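Putative oxidoreductase (Jannaschia sp., PDB 3C24) is a putative oxidoreductase that probably binds a nicotinamide adenine dinucleotide cofactor through its Rossmann-type domain, its substrate being unknown. Local coordinates at residues T13-G18 and D62-E67; R26-I31 and M54-T59; H32-H37 and C169-S174. All blocks are in the same frame, centred on the assembly; numbering follows the deposited sequence.

Contact 1 of 3, residues T13-G18 and D62-E67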
ATOM      1  N   THR A  13     -23.987  30.641  -1.435  1.00 17.44           N
ATOM      2  CA  THR A  13     -23.535  31.042  -0.116  1.00 18.40           C
ATOM      3  C   THR A  13     -23.340  29.757   0.694  1.00 19.81           C
ATOM      4  O   THR A  13     -24.263  29.007   0.917  1.00 18.41           O
ATOM      5  CB  THR A  13     -24.470  32.027   0.550  1.00 20.32           C
ATOM      6  OG1 THR A  13     -24.458  33.235  -0.232  1.00 23.02           O
ATOM      7  CG2 THR A  13     -23.978  32.335   1.950  1.00 21.87           C
ATOM      8  N   VAL A  14     -22.102  29.532   1.144  1.00 16.44           N
ATOM      9  CA  VAL A  14     -21.748  28.291   1.808  1.00 17.34           C
ATOM     10  C   VAL A  14     -21.268  28.602   3.197  1.00 18.00           C
ATOM     11  O   VAL A  14     -20.241  29.287   3.360  1.00 20.16           O
ATOM     12  CB  VAL A  14     -20.633  27.573   1.042  1.00 17.52           C
ATOM     13  CG1 VAL A  14     -20.232  26.224   1.692  1.00 17.79           C
ATOM     14  CG2 VAL A  14     -21.011  27.311  -0.454  1.00 16.81           C
ATOM     15  N   ALA A  15     -22.033  28.122   4.183  1.00 18.14           N
ATOM     16  CA  ALA A  15     -21.681  28.243   5.591  1.00 17.77           C
ATOM     17  C   ALA A  15     -20.972  26.972   5.999  1.00 19.08           C
ATOM     18  O   ALA A  15     -21.384  25.842   5.664  1.00 19.17           O
ATOM     19  CB  ALA A  15     -22.925  28.472   6.445  1.00 19.91           C
ATOM     20  N   ILE A  16     -19.845  27.138   6.664  1.00 16.36           N
ATOM     21  CA  ILE A  16     -19.094  26.001   7.173  1.00 17.31           C
ATOM     22  C   ILE A  16     -19.056  26.074   8.693  1.00 18.40           C
ATOM     23  O   ILE A  16     -18.524  27.006   9.266  1.00 18.38           O
ATOM     24  CB  ILE A  16     -17.670  25.982   6.623  1.00 18.43           C
ATOM     25  CG1 ILE A  16     -17.679  25.945   5.087  1.00 23.04           C
ATOM     26  CG2 ILE A  16     -16.884  24.787   7.157  1.00 16.85           C
ATOM     27  CD1 ILE A  16     -16.372  26.194   4.453  1.00 24.93           C
ATOM     28  N   LEU A  17     -19.623  25.045   9.309  1.00 18.62           N
ATOM     29  CA  LEU A  17     -19.639  24.890  10.762  1.00 19.26           C
ATOM     30  C   LEU A  17     -18.309  24.255  11.205  1.00 19.14           C
ATOM     31  O   LEU A  17     -17.847  23.230  10.631  1.00 21.52           O
ATOM     32  CB  LEU A  17     -20.854  24.046  11.206  1.00 19.98           C
ATOM     33  CG  LEU A  17     -22.240  24.711  11.279  1.00 28.06           C
ATOM     34  CD1 LEU A  17     -22.524  25.589  10.120  1.00 39.45           C
ATOM     35  CD2 LEU A  17     -23.314  23.596  11.487  1.00 29.36           C
ATOM     36  N   GLY A  18     -17.702  24.838  12.239  1.00 19.52           N
ATOM     37  CA  GLY A  18     -16.411  24.361  12.727  1.00 16.93           C
ATOM     38  C   GLY A  18     -15.334  24.787  11.725  1.00 19.20           C
ATOM     39  O   GLY A  18     -14.335  24.120  11.504  1.00 21.45           O
ATOM     40  N   ASP A  62     -26.393  35.008  14.081  1.00 36.07           N
ATOM     41  CA  ASP A  62     -27.161  33.948  13.416  1.00 34.48           C
ATOM     42  C   ASP A  62     -27.757  34.361  12.121  1.00 32.80           C
ATOM     43  O   ASP A  62     -28.482  33.600  11.503  1.00 33.26           O
ATOM     44  CB  ASP A  62     -28.323  33.490  14.302  1.00 37.10           C
ATOM     45  CG  ASP A  62     -27.863  32.830  15.593  1.00 42.40           C
ATOM     46  OD1 ASP A  62     -26.729  32.303  15.641  1.00 53.43           O
ATOM     47  OD2 ASP A  62     -28.652  32.833  16.570  1.00 55.87           O
ATOM     48  N   GLY A  63     -27.479  35.578  11.701  1.00 28.54           N
ATOM     49  CA  GLY A  63     -28.047  36.066  10.446  1.00 29.61           C
ATOM     50  C   GLY A  63     -27.665  35.234   9.243  1.00 29.90           C
ATOM     51  O   GLY A  63     -28.332  35.228   8.209  1.00 30.10           O
ATOM     52  N   TRP A  64     -26.558  34.533   9.393  1.00 29.77           N
ATOM     53  CA  TRP A  64     -26.035  33.725   8.282  1.00 28.92           C
ATOM     54  C   TRP A  64     -26.970  32.625   7.871  1.00 30.65           C
ATOM     55  O   TRP A  64     -27.058  32.244   6.695  1.00 27.98           O
ATOM     56  CB  TRP A  64     -24.706  33.108   8.651  1.00 26.94           C
ATOM     57  CG  TRP A  64     -24.733  32.207   9.815  1.00 28.20           C
ATOM     58  CD1 TRP A  64     -24.504  32.535  11.094  1.00 27.89           C
ATOM     59  CD2 TRP A  64     -24.955  30.801   9.789  1.00 24.03           C
ATOM     60  NE1 TRP A  64     -24.595  31.436  11.885  1.00 24.16           N
ATOM     61  CE2 TRP A  64     -24.862  30.346  11.104  1.00 25.85           C
ATOM     62  CE3 TRP A  64     -25.232  29.882   8.775  1.00 33.25           C
ATOM     63  CZ2 TRP A  64     -25.030  29.018  11.444  1.00 30.22           C
ATOM     64  CZ3 TRP A  64     -25.403  28.558   9.120  1.00 29.20           C
ATOM     65  CH2 TRP A  64     -25.297  28.139  10.428  1.00 28.94           C
ATOM     66  N   ILE A  65     -27.662  32.114   8.866  1.00 31.51           N
ATOM     67  CA  ILE A  65     -28.577  30.996   8.642  1.00 35.00           C
ATOM     68  C   ILE A  65     -29.556  31.289   7.493  1.00 36.46           C
ATOM     69  O   ILE A  65     -29.786  30.435   6.638  1.00 38.66           O
ATOM     70  CB  ILE A  65     -29.316  30.596   9.940  1.00 34.46           C
ATOM     71  CG1 ILE A  65     -28.311  30.056  10.963  1.00 33.92           C
ATOM     72  CG2 ILE A  65     -30.370  29.574   9.658  1.00 38.52           C
ATOM     73  CD1 ILE A  65     -28.900  29.770  12.329  1.00 36.59           C
ATOM     74  N   ASP A  66     -30.044  32.520   7.425  1.00 36.64           N
ATOM     75  CA  ASP A  66     -31.029  32.938   6.404  1.00 34.42           C
ATOM     76  C   ASP A  66     -30.427  33.243   5.081  1.00 33.07           C
ATOM     77  O   ASP A  66     -31.136  33.505   4.121  1.00 31.34           O
ATOM     78  CB  ASP A  66     -31.771  34.222   6.799  1.00 39.54           C
ATOM     79  CG  ASP A  66     -32.888  33.975   7.767  1.00 46.47           C
ATOM     80  OD1 ASP A  66     -33.001  32.841   8.289  1.00 57.32           O
ATOM     81  OD2 ASP A  66     -33.664  34.931   7.987  1.00 62.16           O
ATOM     82  N   GLU A  67     -29.111  33.184   5.015  1.00 29.74           N
ATOM     83  CA  GLU A  67     -28.417  33.500   3.764  1.00 28.82           C
ATOM     84  C   GLU A  67     -27.819  32.253   3.129  1.00 23.51           C
ATOM     85  O   GLU A  67     -27.550  32.218   1.950  1.00 27.64           O
ATOM     86  CB  GLU A  67     -27.300  34.517   4.031  1.00 28.62           C
ATOM     87  CG  GLU A  67     -27.839  35.908   4.469  1.00 37.49           C
ATOM     88  CD  GLU A  67     -26.767  36.827   5.069  1.00 51.05           C
ATOM     89  OE1 GLU A  67     -25.848  36.322   5.755  1.00 48.83           O
ATOM     90  OE2 GLU A  67     -26.867  38.067   4.893  1.00 55.40           O
TER
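The apolar part of this contact lies where the W64 indole meets A15 and L17. The methyl CB of A15 is 3.6 Å from CE3 of W64, with CZ3 of the same ring just as near, so it bears on the six-membered ring at an oblique angle. Further along, CD1 of L17 comes within 3.8 Å of W64 CH2, the two side chains crossing at roughly a right angle. W64 carries CG between its backbone N and carbonyl carbon (chi1 60°), a torsion that swings the indole over to the strand. Behind it, the next side chain in sequence covers a ring face, with I65 CG1 3.3 Å above the plane and over the centre.

Strand 13-17 is the first strand of the Rossmann-type fold and runs between strands 37-41 and 70-73. The segment 62-67 belongs to the connection leading into strand 70-73, and W64 also reaches I41 and I87.

At the other end the partner is backbone. CB of T13 approaches O of E67 to 3.4 Å, and CG2 of T13 lies beside the same carbonyl; no hydrogen bond joins the segments here. The carboxylate end of E67 leads away from the strand.

Contact 2 of 3, residues R26-I31 and M54-T59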
ATOM      1  N   ARG A  26      -8.932  24.050   6.217  1.00 18.31           N
ATOM      2  CA  ARG A  26      -8.499  23.772   4.838  1.00 16.13           C
ATOM      3  C   ARG A  26      -9.624  23.990   3.843  1.00 17.49           C
ATOM      4  O   ARG A  26      -9.441  24.598   2.803  1.00 16.64           O
ATOM      5  CB  ARG A  26      -7.960  22.348   4.706  1.00 20.60           C
ATOM      6  CG  ARG A  26      -6.587  22.128   5.361  1.00 23.93           C
ATOM      7  CD  ARG A  26      -6.261  20.588   5.366  1.00 38.16           C
ATOM      8  N   ILE A  27     -10.780  23.435   4.170  1.00 17.30           N
ATOM      9  CA  ILE A  27     -11.954  23.547   3.291  1.00 17.92           C
ATOM     10  C   ILE A  27     -12.505  24.977   3.230  1.00 16.21           C
ATOM     11  O   ILE A  27     -12.982  25.440   2.190  1.00 17.24           O
ATOM     12  CB  ILE A  27     -13.066  22.497   3.577  1.00 16.32           C
ATOM     13  CG1 ILE A  27     -13.685  22.641   4.950  1.00 19.70           C
ATOM     14  CG2 ILE A  27     -12.568  21.087   3.321  1.00 21.58           C
ATOM     15  CD1 ILE A  27     -14.654  21.458   5.261  1.00 22.67           C
ATOM     16  N   THR A  28     -12.401  25.683   4.354  1.00 16.67           N
ATOM     17  CA  THR A  28     -12.846  27.061   4.445  1.00 16.43           C
ATOM     18  C   THR A  28     -11.980  27.934   3.545  1.00 14.95           C
ATOM     19  O   THR A  28     -12.485  28.793   2.809  1.00 16.96           O
ATOM     20  CB  THR A  28     -12.839  27.558   5.900  1.00 16.07           C
ATOM     21  OG1 THR A  28     -13.736  26.742   6.675  1.00 18.08           O
ATOM     22  CG2 THR A  28     -13.251  28.982   5.993  1.00 18.17           C
ATOM     23  N   ARG A  29     -10.662  27.687   3.565  1.00 15.50           N
ATOM     24  CA  ARG A  29      -9.748  28.433   2.682  1.00 14.90           C
ATOM     25  C   ARG A  29     -10.136  28.183   1.212  1.00 17.31           C
ATOM     26  O   ARG A  29     -10.200  29.104   0.408  1.00 16.34           O
ATOM     27  CB  ARG A  29      -8.282  28.082   2.910  1.00 16.09           C
ATOM     28  CG  ARG A  29      -7.351  28.582   1.802  1.00 24.81           C
ATOM     29  CD  ARG A  29      -5.887  28.258   2.143  1.00 32.82           C
ATOM     30  NE  ARG A  29      -5.284  29.396   2.783  1.00 33.71           N
ATOM     31  CZ  ARG A  29      -4.320  29.349   3.695  1.00 44.56           C
ATOM     32  NH1 ARG A  29      -3.848  28.192   4.122  1.00 42.58           N
ATOM     33  NH2 ARG A  29      -3.854  30.481   4.205  1.00 41.81           N
ATOM     34  N   LYS A  30     -10.440  26.935   0.892  1.00 18.66           N
ATOM     35  CA  LYS A  30     -10.834  26.613  -0.486  1.00 17.73           C
ATOM     36  C   LYS A  30     -12.072  27.384  -0.903  1.00 15.71           C
ATOM     37  O   LYS A  30     -12.149  27.930  -2.018  1.00 17.21           O
ATOM     38  CB  LYS A  30     -11.098  25.108  -0.671  1.00 18.52           C
ATOM     39  CG  LYS A  30      -9.884  24.191  -0.541  1.00 21.79           C
ATOM     40  CD  LYS A  30      -9.029  24.214  -1.760  1.00 19.28           C
ATOM     41  CE  LYS A  30      -7.872  23.168  -1.707  1.00 21.66           C
ATOM     42  NZ  LYS A  30      -7.062  23.049  -2.977  1.00 18.05           N
ATOM     43  N   ILE A  31     -13.068  27.432  -0.025  1.00 15.87           N
ATOM     44  CA  ILE A  31     -14.304  28.167  -0.337  1.00 13.73           C
ATOM     45  C   ILE A  31     -14.025  29.658  -0.415  1.00 15.69           C
ATOM     46  O   ILE A  31     -14.481  30.347  -1.353  1.00 17.29           O
ATOM     47  CB  ILE A  31     -15.436  27.875   0.687  1.00 18.14           C
ATOM     48  CG1 ILE A  31     -15.864  26.412   0.551  1.00 16.20           C
ATOM     49  CG2 ILE A  31     -16.668  28.765   0.509  1.00 15.09           C
ATOM     50  CD1 ILE A  31     -16.386  25.956  -0.872  1.00 17.83           C
HETATM   51  N   MSE A  54      -5.412  33.555   8.562  1.00 23.24           N
HETATM   52  CA  MSE A  54      -5.490  33.187   7.148  1.00 21.05           C
HETATM   53  C   MSE A  54      -6.190  34.286   6.351  1.00 20.79           C
HETATM   54  O   MSE A  54      -6.373  34.178   5.141  1.00 22.86           O
HETATM   55  CB  MSE A  54      -6.217  31.865   6.999  1.00 21.73           C
HETATM   56  CG  MSE A  54      -5.518  30.754   7.673  1.00 21.36           C
HETATM   57 SE   MSE A  54      -6.799  29.270   7.901  0.75 31.52          SE
HETATM   58  CE  MSE A  54      -6.994  28.809   6.231  1.00 12.68           C
ATOM     59  N   GLY A  55      -6.546  35.347   7.054  1.00 18.46           N
ATOM     60  CA  GLY A  55      -7.265  36.476   6.465  1.00 19.62           C
ATOM     61  C   GLY A  55      -8.713  36.183   6.120  1.00 20.11           C
ATOM     62  O   GLY A  55      -9.330  36.813   5.248  1.00 23.31           O
ATOM     63  N   ILE A  56      -9.271  35.198   6.801  1.00 19.70           N
ATOM     64  CA  ILE A  56     -10.671  34.817   6.574  1.00 19.38           C
ATOM     65  C   ILE A  56     -11.605  35.466   7.602  1.00 19.91           C
ATOM     66  O   ILE A  56     -11.409  35.316   8.818  1.00 22.07           O
ATOM     67  CB  ILE A  56     -10.837  33.288   6.572  1.00 17.90           C
ATOM     68  CG1 ILE A  56      -9.971  32.645   5.462  1.00 21.04           C
ATOM     69  CG2 ILE A  56     -12.302  32.952   6.383  1.00 19.09           C
ATOM     70  CD1 ILE A  56      -9.771  31.135   5.566  1.00 21.53           C
ATOM     71  N   PRO A  57     -12.652  36.158   7.127  1.00 19.65           N
ATOM     72  CA  PRO A  57     -13.515  36.825   8.093  1.00 21.59           C
ATOM     73  C   PRO A  57     -14.346  35.858   8.896  1.00 21.27           C
ATOM     74  O   PRO A  57     -14.714  34.792   8.409  1.00 22.82           O
ATOM     75  CB  PRO A  57     -14.436  37.696   7.230  1.00 24.59           C
ATOM     76  CG  PRO A  57     -14.164  37.400   5.857  1.00 23.17           C
ATOM     77  CD  PRO A  57     -12.976  36.506   5.732  1.00 23.14           C
ATOM     78  N   LEU A  58     -14.602  36.233  10.146  1.00 23.20           N
ATOM     79  CA  LEU A  58     -15.467  35.441  11.038  1.00 24.03           C
ATOM     80  C   LEU A  58     -16.906  35.872  10.879  1.00 28.48           C
ATOM     81  O   LEU A  58     -17.191  37.050  10.743  1.00 27.64           O
ATOM     82  CB  LEU A  58     -15.067  35.551  12.496  1.00 28.44           C
ATOM     83  CG  LEU A  58     -14.199  34.353  12.877  1.00 32.86           C
ATOM     84  CD1 LEU A  58     -15.028  33.066  12.613  1.00 34.77           C
ATOM     85  CD2 LEU A  58     -12.889  34.402  12.127  1.00 29.33           C
ATOM     86  N   THR A  59     -17.808  34.902  10.830  1.00 33.48           N
ATOM     87  CA  THR A  59     -19.225  35.220  10.652  1.00 35.18           C
ATOM     88  C   THR A  59     -19.989  34.986  11.929  1.00 35.31           C
ATOM     89  O   THR A  59     -20.325  33.851  12.244  1.00 34.15           O
ATOM     90  CB  THR A  59     -19.889  34.475   9.482  1.00 37.04           C
ATOM     91  OG1 THR A  59     -19.558  35.114   8.233  1.00 33.47           O
ATOM     92  CG2 THR A  59     -21.421  34.547   9.655  1.00 40.18           C
TER
HETATM   93  O   HOH W   1      -5.949  32.483   3.139  1.00 29.64           O
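A water bridges R29 and M54, donating to O of M54 at 2.7 Å and accepting from NH2 of R29 at 3.1 Å. It sits at the edge of the guanidinium, in its plane, and thereby ties the exposed arginine to the main chain of the facing segment.

The selenomethionine M54 also meets the arginine through its side chain. Its terminal methyl CE lies 3.7 Å above the guanidinium plane, over the centre of the group, and the same methyl is 3.6 Å from CB of R29. The arginine thus folds around it: CG stands anti to the backbone N (chi1 166°), and a bend at chi3 (-95°) turns the planar end back over CE. The selenomethionine chain is itself bent at chi3, which directs its methyl to the helix. One face of the guanidinium therefore lies against an apolar group while its rim is engaged by water.

These residues join helix 22-33, the first helix of the Rossmann-type fold, to the loop that follows helix 45-53. The latter helix ends in a Schellman motif, with G55 at positive phi (72°), and the chain leaves it in an extended path.

Just past that turn, I56 points at the helix. Its CD1 lies 4.0 Å from CA of R29, against the backbone of the helix, whereas its CG2 meets CG2 of T28 at 4.1 Å. OG1 of T28 bonds to O of G24, one turn back in the helix, with O of A19 a further partner of the same hydroxyl. Both T28 and I56 are buried, and both also touch L38 of strand 37-41 and L51 of helix 45-53.

Contact 3 of 3, residues H32-H37 and C169-S174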
ATOM      1  N   HIS A  32     -13.251  30.153   0.539  1.00 16.18           N
ATOM      2  CA  HIS A  32     -12.889  31.578   0.523  1.00 17.37           C
ATOM      3  C   HIS A  32     -12.277  32.009  -0.793  1.00 20.21           C
ATOM      4  O   HIS A  32     -12.570  33.093  -1.315  1.00 19.39           O
ATOM      5  CB  HIS A  32     -11.860  31.831   1.622  1.00 15.78           C
ATOM      6  CG  HIS A  32     -11.601  33.277   1.867  1.00 17.72           C
ATOM      7  ND1 HIS A  32     -10.334  33.804   1.918  1.00 24.56           N
ATOM      8  CD2 HIS A  32     -12.455  34.299   2.093  1.00 19.46           C
ATOM      9  CE1 HIS A  32     -10.418  35.102   2.166  1.00 20.27           C
ATOM     10  NE2 HIS A  32     -11.695  35.433   2.261  1.00 21.36           N
ATOM     11  N   ASP A  33     -11.399  31.166  -1.312  1.00 20.76           N
ATOM     12  CA  ASP A  33     -10.651  31.483  -2.530  1.00 19.40           C
ATOM     13  C   ASP A  33     -11.478  31.256  -3.776  1.00 21.68           C
ATOM     14  O   ASP A  33     -11.080  31.677  -4.876  1.00 25.21           O
ATOM     15  CB  ASP A  33      -9.387  30.661  -2.651  1.00 19.75           C
ATOM     16  CG  ASP A  33      -8.349  31.033  -1.629  1.00 22.25           C
ATOM     17  OD1 ASP A  33      -8.495  32.091  -0.989  1.00 25.00           O
ATOM     18  OD2 ASP A  33      -7.370  30.286  -1.492  1.00 25.82           O
ATOM     19  N   SER A  34     -12.606  30.575  -3.618  1.00 18.58           N
ATOM     20  CA  SER A  34     -13.487  30.275  -4.770  1.00 21.38           C
ATOM     21  C   SER A  34     -14.474  31.403  -5.040  1.00 21.58           C
ATOM     22  O   SER A  34     -14.498  32.426  -4.337  1.00 20.62           O
ATOM     23  CB  SER A  34     -14.293  29.005  -4.542  1.00 18.14           C
ATOM     24  OG  SER A  34     -15.432  29.246  -3.721  1.00 19.93           O
ATOM     25  N   ALA A  35     -15.325  31.179  -6.044  1.00 24.32           N
ATOM     26  CA  ALA A  35     -16.375  32.153  -6.458  1.00 23.14           C
ATOM     27  C   ALA A  35     -17.595  32.061  -5.543  1.00 22.77           C
ATOM     28  O   ALA A  35     -18.422  32.938  -5.480  1.00 22.03           O
ATOM     29  CB  ALA A  35     -16.804  31.928  -7.893  1.00 24.09           C
ATOM     30  N   HIS A  36     -17.640  30.994  -4.747  1.00 17.83           N
ATOM     31  CA  HIS A  36     -18.713  30.864  -3.773  1.00 19.44           C
ATOM     32  C   HIS A  36     -18.537  31.848  -2.633  1.00 21.93           C
ATOM     33  O   HIS A  36     -17.425  32.295  -2.362  1.00 22.90           O
ATOM     34  CB  HIS A  36     -18.759  29.437  -3.232  1.00 20.49           C
ATOM     35  CG  HIS A  36     -19.204  28.449  -4.246  1.00 18.35           C
ATOM     36  ND1 HIS A  36     -20.438  28.543  -4.853  1.00 18.39           N
ATOM     37  CD2 HIS A  36     -18.600  27.358  -4.788  1.00 18.92           C
ATOM     38  CE1 HIS A  36     -20.568  27.564  -5.734  1.00 26.30           C
ATOM     39  NE2 HIS A  36     -19.474  26.825  -5.707  1.00 22.17           N
ATOM     40  N   HIS A  37     -19.640  32.186  -1.980  1.00 18.95           N
ATOM     41  CA  HIS A  37     -19.650  33.150  -0.867  1.00 21.34           C
ATOM     42  C   HIS A  37     -19.583  32.407   0.425  1.00 21.01           C
ATOM     43  O   HIS A  37     -20.399  31.590   0.717  1.00 26.27           O
ATOM     44  CB  HIS A  37     -20.884  34.058  -0.869  1.00 22.41           C
ATOM     45  CG  HIS A  37     -21.094  34.749  -2.171  1.00 30.51           C
ATOM     46  ND1 HIS A  37     -20.153  35.595  -2.711  1.00 30.67           N
ATOM     47  CD2 HIS A  37     -22.102  34.671  -3.075  1.00 34.88           C
ATOM     48  CE1 HIS A  37     -20.581  36.027  -3.885  1.00 38.64           C
ATOM     49  NE2 HIS A  37     -21.759  35.481  -4.128  1.00 28.81           N
ATOM     50  N   CYS A 169     -18.267  20.119  -3.094  1.00 17.16           N
ATOM     51  CA  CYS A 169     -17.229  19.131  -2.718  1.00 17.03           C
ATOM     52  C   CYS A 169     -16.002  19.220  -3.598  1.00 17.02           C
ATOM     53  O   CYS A 169     -14.868  19.090  -3.118  1.00 16.01           O
ATOM     54  CB  CYS A 169     -17.775  17.698  -2.755  1.00 17.07           C
ATOM     55  SG  CYS A 169     -18.964  17.384  -1.449  1.00 18.89           S
ATOM     56  N   GLU A 170     -16.223  19.479  -4.879  1.00 15.02           N
ATOM     57  CA  GLU A 170     -15.114  19.606  -5.845  1.00 15.90           C
ATOM     58  C   GLU A 170     -14.264  20.853  -5.562  1.00 16.67           C
ATOM     59  O   GLU A 170     -13.025  20.897  -5.799  1.00 19.16           O
ATOM     60  CB  GLU A 170     -15.647  19.623  -7.258  1.00 17.20           C
ATOM     61  CG  GLU A 170     -16.087  18.274  -7.753  1.00 19.43           C
ATOM     62  CD  GLU A 170     -16.947  18.342  -9.010  1.00 29.35           C
ATOM     63  OE1 GLU A 170     -17.063  19.437  -9.581  1.00 28.56           O
ATOM     64  OE2 GLU A 170     -17.514  17.303  -9.404  1.00 26.37           O
ATOM     65  N   THR A 171     -14.914  21.848  -4.981  1.00 15.35           N
ATOM     66  CA  THR A 171     -14.244  23.096  -4.600  1.00 13.93           C
ATOM     67  C   THR A 171     -13.473  22.860  -3.302  1.00 14.63           C
ATOM     68  O   THR A 171     -12.301  23.229  -3.186  1.00 17.43           O
ATOM     69  CB  THR A 171     -15.239  24.230  -4.365  1.00 17.78           C
ATOM     70  OG1 THR A 171     -16.082  24.349  -5.505  1.00 19.20           O
ATOM     71  CG2 THR A 171     -14.511  25.552  -4.002  1.00 16.00           C
HETATM   72  N   MSE A 172     -14.114  22.203  -2.328  1.00 14.01           N
HETATM   73  CA  MSE A 172     -13.472  21.965  -1.029  1.00 13.97           C
HETATM   74  C   MSE A 172     -12.259  21.058  -1.070  1.00 17.47           C
HETATM   75  O   MSE A 172     -11.299  21.227  -0.267  1.00 17.61           O
HETATM   76  CB  MSE A 172     -14.482  21.422  -0.009  1.00 15.57           C
HETATM   77  CG  MSE A 172     -15.558  22.389   0.289  1.00 15.08           C
HETATM   78 SE   MSE A 172     -16.702  21.660   1.745  0.75 20.84          SE
HETATM   79  CE  MSE A 172     -17.306  20.095   0.935  1.00 19.79           C
ATOM     80  N   TRP A 173     -12.281  20.139  -2.025  1.00 15.10           N
ATOM     81  CA  TRP A 173     -11.284  19.075  -2.091  1.00 17.80           C
ATOM     82  C   TRP A 173     -10.447  19.083  -3.345  1.00 19.15           C
ATOM     83  O   TRP A 173      -9.805  18.080  -3.685  1.00 18.62           O
ATOM     84  CB  TRP A 173     -11.966  17.705  -1.926  1.00 16.90           C
ATOM     85  CG  TRP A 173     -12.582  17.523  -0.558  1.00 18.12           C
ATOM     86  CD1 TRP A 173     -12.055  17.917   0.596  1.00 20.12           C
ATOM     87  CD2 TRP A 173     -13.800  16.818  -0.236  1.00 17.20           C
ATOM     88  NE1 TRP A 173     -12.868  17.559   1.643  1.00 20.97           N
ATOM     89  CE2 TRP A 173     -13.946  16.881   1.157  1.00 18.19           C
ATOM     90  CE3 TRP A 173     -14.782  16.163  -0.992  1.00 15.75           C
ATOM     91  CZ2 TRP A 173     -15.027  16.318   1.824  1.00 19.71           C
ATOM     92  CZ3 TRP A 173     -15.868  15.583  -0.321  1.00 20.30           C
ATOM     93  CH2 TRP A 173     -15.976  15.678   1.079  1.00 17.37           C
ATOM     94  N   SER A 174     -10.443  20.241  -4.016  1.00 16.69           N
ATOM     95  CA  SER A 174      -9.665  20.433  -5.262  1.00 16.71           C
ATOM     96  C   SER A 174      -8.182  20.192  -5.004  1.00 16.79           C
ATOM     97  O   SER A 174      -7.692  20.548  -3.963  1.00 15.75           O
ATOM     98  CB  SER A 174      -9.847  21.824  -5.869  1.00 19.85           C
ATOM     99  OG  SER A 174      -9.309  22.800  -5.018  1.00 21.42           O
TER
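T171 projects from the last turn of helix 160-172 and meets two residues of the segment 32-37 with its two branches. The methyl CG2 takes the closer approach, 3.5 Å from CB of S34, and lies alongside OG of the same serine at 3.8 Å. This branch stands anti to the backbone N of T171, while the hydroxyl is set beside that N (chi1 -53°). OG1 of T171 bonds to the carbonyl of D167 one turn back in its own helix.

S34 presents its CB to the threonine methyl, and its hydroxyl is occupied at the end of helix 22-33. There OG, lodged between the backbone N and the carbonyl carbon (chi1 81°), accepts from N of H36 at 3.0 Å, with an N-H...O angle of 143°. This is an ST turn; OG also hydrogen-bonds with the carbonyl of I31.

H36 closes the contact from the side of OG1. Its ring turns an edge to the threonine, with CD2 4.0 Å from OG1 of T171 and the hydroxyl oxygen close to the ring plane. Both ring nitrogens have partners elsewhere, NE2 with the carboxylate of D167 and ND1 with the backbone N of K12. The imidazole is thereby held from two sides, and D167 serves both residues, its carboxylate holding H36 and its backbone carbonyl taking T171.

The contact joins the turn between helix 22-33 and strand 37-41, part of the beta-alpha-beta crossover that opens a Rossmann-type fold, to the C-terminal end of helix 160-172, which packs on the same side of the sheet.

How the contacts relate
Contacts 2 and 3 both use helix 22-33: contact 2 involves its middle and the loop 54-59, contact 3 its C-terminal end and helix 160-172. Contact 1 is the most buried of the three and rests on aromatic and aliphatic packing against strand 13-17, an inner strand of the sheet. Contact 2 is mixed, with a buried aliphatic part and an exposed arginine linked through water, whereas contact 3 is small and partly buried, its polar groups being satisfied mainly outside the pair. I16 CD1 packs on T28 and I31, connecting contacts 1 and 2. V14 N is probably hydrogen-bonded to H37 O, and K30 NZ to S174 O, which tie contact 3 to both others.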